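Local atomic coordinates of regulatory protein of LacI family (Chloroflexus aggregans, PDB entry 3BBL), a protein that probably regulates transcription by binding DNA, with a periplasmic-binding-protein-like module that is expected to sense a small effector, as in other LacI-family regulators. Residues A[42-47]-A[53-58]. Residues are numbered along the deposited sequence; the frame is centred on the assembly and turned at random.
Sequences LPFPFS and IDIYRD. With EDO (1,2-ethanediol), chain B.
In the beta-alpha-beta crossover that runs from strand 40-43 through helix 54-61 to strand 67-70, Phe-44 reaches from just past the strand end to the first turn of the helix, touching Ile-55 and Tyr-56. The Phe-44 ring meets Tyr-56 as a T-shaped pair: its edge points at one face of the tyrosine, with the planes at 82° and the centroids 5.2 Å apart. CZ of Phe-44 leads, 3.6 Å from Tyr-56 CZ, so the contact falls near the hydroxyl end of that ring. Ile-55 packs obliquely against the same phenylalanine, its CG1 lying 3.5 Å from Phe-44 CD1; with CG1 anti to the backbone N (chi1 179°), this branch is carried toward the ring. No hydrogen bond spans the two segments, leaving apolar and aromatic packing to join them. Beyond the pair, Tyr-56 also meets Phe-68 and helix 78-85, while Phe-44 packs on Phe-40 of the second subunit. An ethanediol, probably from the crystallisation liquor, sits against the backbone of Phe-44 to Phe-46, its O1 accepting a nearly straight bond (172°) from Phe-46 N at 2.8 Å. Strand, loop and helix packed back together form the crossover of a Rossmann-like lobe, strand order 2-1-3-4-5, in the periplasmic-binding-protein-like fold.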
loop_
_atom_site.group_PDB
_atom_site.type_symbol
_atom_site.label_atom_id
_atom_site.label_comp_id
_atom_site.label_asym_id
_atom_site.label_seq_id
_atom_site.Cartn_x
_atom_site.Cartn_y
_atom_site.Cartn_z
ATOM N N LEU A 42 -14.689 6.483 12.044
ATOM C CA LEU A 42 -14.729 7.824 11.508
ATOM C C LEU A 42 -13.331 8.407 11.375
ATOM O O LEU A 42 -12.716 8.798 12.367
ATOM C CB LEU A 42 -15.570 8.721 12.407
ATOM C CG LEU A 42 -15.727 10.162 11.925
ATOM C CD1 LEU A 42 -16.520 10.180 10.630
ATOM C CD2 LEU A 42 -16.417 10.994 12.996
ATOM N N PRO A 43 -12.806 8.459 10.145
ATOM C CA PRO A 43 -11.471 9.011 9.911
ATOM C C PRO A 43 -11.493 10.526 10.059
ATOM O O PRO A 43 -12.462 11.174 9.683
ATOM C CB PRO A 43 -11.172 8.612 8.470
ATOM C CG PRO A 43 -12.030 7.415 8.252
ATOM C CD PRO A 43 -13.309 7.788 8.937
ATOM N N PHE A 44 -10.431 11.080 10.620
ATOM C CA PHE A 44 -10.311 12.519 10.768
ATOM C C PHE A 44 -8.861 12.859 10.433
ATOM O O PHE A 44 -7.975 12.019 10.576
ATOM C CB PHE A 44 -10.699 12.971 12.191
ATOM C CG PHE A 44 -9.857 12.390 13.285
ATOM C CD1 PHE A 44 -8.675 13.006 13.672
ATOM C CD2 PHE A 44 -10.269 11.246 13.960
ATOM C CE1 PHE A 44 -7.911 12.494 14.725
ATOM C CE2 PHE A 44 -9.515 10.720 15.013
ATOM C CZ PHE A 44 -8.332 11.349 15.397
ATOM N N PRO A 45 -8.605 14.085 9.955
ATOM C CA PRO A 45 -7.248 14.503 9.597
ATOM C C PRO A 45 -6.242 14.315 10.721
ATOM O O PRO A 45 -6.500 14.664 11.871
ATOM C CB PRO A 45 -7.435 15.967 9.211
ATOM C CG PRO A 45 -8.813 15.961 8.615
ATOM C CD PRO A 45 -9.577 15.143 9.632
ATOM N N PHE A 46 -5.095 13.750 10.376
ATOM C CA PHE A 46 -4.036 13.502 11.342
ATOM C C PHE A 46 -3.231 14.785 11.518
ATOM O O PHE A 46 -3.036 15.534 10.565
ATOM C CB PHE A 46 -3.115 12.397 10.824
ATOM C CG PHE A 46 -2.125 11.902 11.835
ATOM C CD1 PHE A 46 -2.489 10.936 12.760
ATOM C CD2 PHE A 46 -0.821 12.386 11.849
ATOM C CE1 PHE A 46 -1.572 10.451 13.686
ATOM C CE2 PHE A 46 0.109 11.909 12.775
ATOM C CZ PHE A 46 -0.266 10.940 13.694
ATOM N N SER A 47 -2.778 15.049 12.733
ATOM C CA SER A 47 -1.975 16.235 12.981
ATOM C C SER A 47 -0.540 15.739 13.130
ATOM O O SER A 47 -0.201 15.113 14.131
ATOM C CB SER A 47 -2.441 16.936 14.264
ATOM O OG SER A 47 -1.744 18.155 14.465
ATOM N N ILE A 53 -3.722 18.545 19.862
ATOM C CA ILE A 53 -4.848 17.654 20.123
ATOM C C ILE A 53 -6.214 18.313 19.961
ATOM O O ILE A 53 -7.230 17.766 20.395
ATOM C CB ILE A 53 -4.758 17.101 21.552
ATOM C CG1 ILE A 53 -4.617 18.270 22.534
ATOM C CG2 ILE A 53 -3.589 16.124 21.663
ATOM C CD1 ILE A 53 -4.348 17.856 23.961
ATOM N N ASP A 54 -6.240 19.488 19.345
ATOM C CA ASP A 54 -7.489 20.207 19.136
ATOM C C ASP A 54 -8.587 19.346 18.536
ATOM O O ASP A 54 -9.702 19.298 19.057
ATOM C CB ASP A 54 -7.246 21.419 18.243
ATOM C CG ASP A 54 -6.912 22.660 19.035
ATOM O OD1 ASP A 54 -6.419 22.523 20.177
ATOM O OD2 ASP A 54 -7.135 23.773 18.512
ATOM N N ILE A 55 -8.265 18.667 17.441
ATOM C CA ILE A 55 -9.220 17.811 16.759
ATOM C C ILE A 55 -9.815 16.755 17.697
ATOM O O ILE A 55 -10.994 16.416 17.580
ATOM C CB ILE A 55 -8.559 17.142 15.534
ATOM C CG1 ILE A 55 -9.557 16.219 14.832
ATOM C CG2 ILE A 55 -7.311 16.401 15.966
ATOM C CD1 ILE A 55 -10.753 16.931 14.233
ATOM N N TYR A 56 -9.016 16.235 18.624
ATOM C CA TYR A 56 -9.532 15.244 19.565
ATOM C C TYR A 56 -10.520 15.928 20.503
ATOM O O TYR A 56 -11.585 15.392 20.809
ATOM C CB TYR A 56 -8.405 14.613 20.393
ATOM C CG TYR A 56 -7.579 13.591 19.641
ATOM C CD1 TYR A 56 -6.482 13.979 18.876
ATOM C CD2 TYR A 56 -7.912 12.234 19.678
ATOM C CE1 TYR A 56 -5.737 13.048 18.167
ATOM C CE2 TYR A 56 -7.176 11.298 18.970
ATOM C CZ TYR A 56 -6.088 11.712 18.213
ATOM O OH TYR A 56 -5.360 10.789 17.489
ATOM N N ARG A 57 -10.143 17.122 20.945
ATOM C CA ARG A 57 -10.957 17.930 21.844
ATOM C C ARG A 57 -12.318 18.209 21.191
ATOM O O ARG A 57 -13.364 18.096 21.830
ATOM C CB ARG A 57 -10.229 19.249 22.134
ATOM C CG ARG A 57 -10.654 19.947 23.409
ATOM C CD ARG A 57 -10.281 21.428 23.375
ATOM N NE ARG A 57 -8.841 21.674 23.284
ATOM C CZ ARG A 57 -7.970 21.419 24.256
ATOM N NH1 ARG A 57 -8.383 20.902 25.405
ATOM N NH2 ARG A 57 -6.686 21.692 24.079
ATOM N N ASP A 58 -12.292 18.557 19.908
ATOM C CA ASP A 58 -13.506 18.854 19.155
ATOM C C ASP A 58 -14.417 17.645 18.998
ATOM O O ASP A 58 -15.617 17.728 19.245
ATOM C CB ASP A 58 -13.148 19.377 17.766
ATOM C CG ASP A 58 -12.434 20.708 17.809
ATOM O OD1 ASP A 58 -11.579 20.898 18.698
ATOM O OD2 ASP A 58 -12.714 21.564 16.947
HETATM C C1 EDO B . -5.624 12.000 7.021
HETATM O O1 EDO B . -4.663 12.754 7.751
HETATM C C2 EDO B . -5.905 10.671 7.738
HETATM O O2 EDO B . -5.529 10.734 9.121
#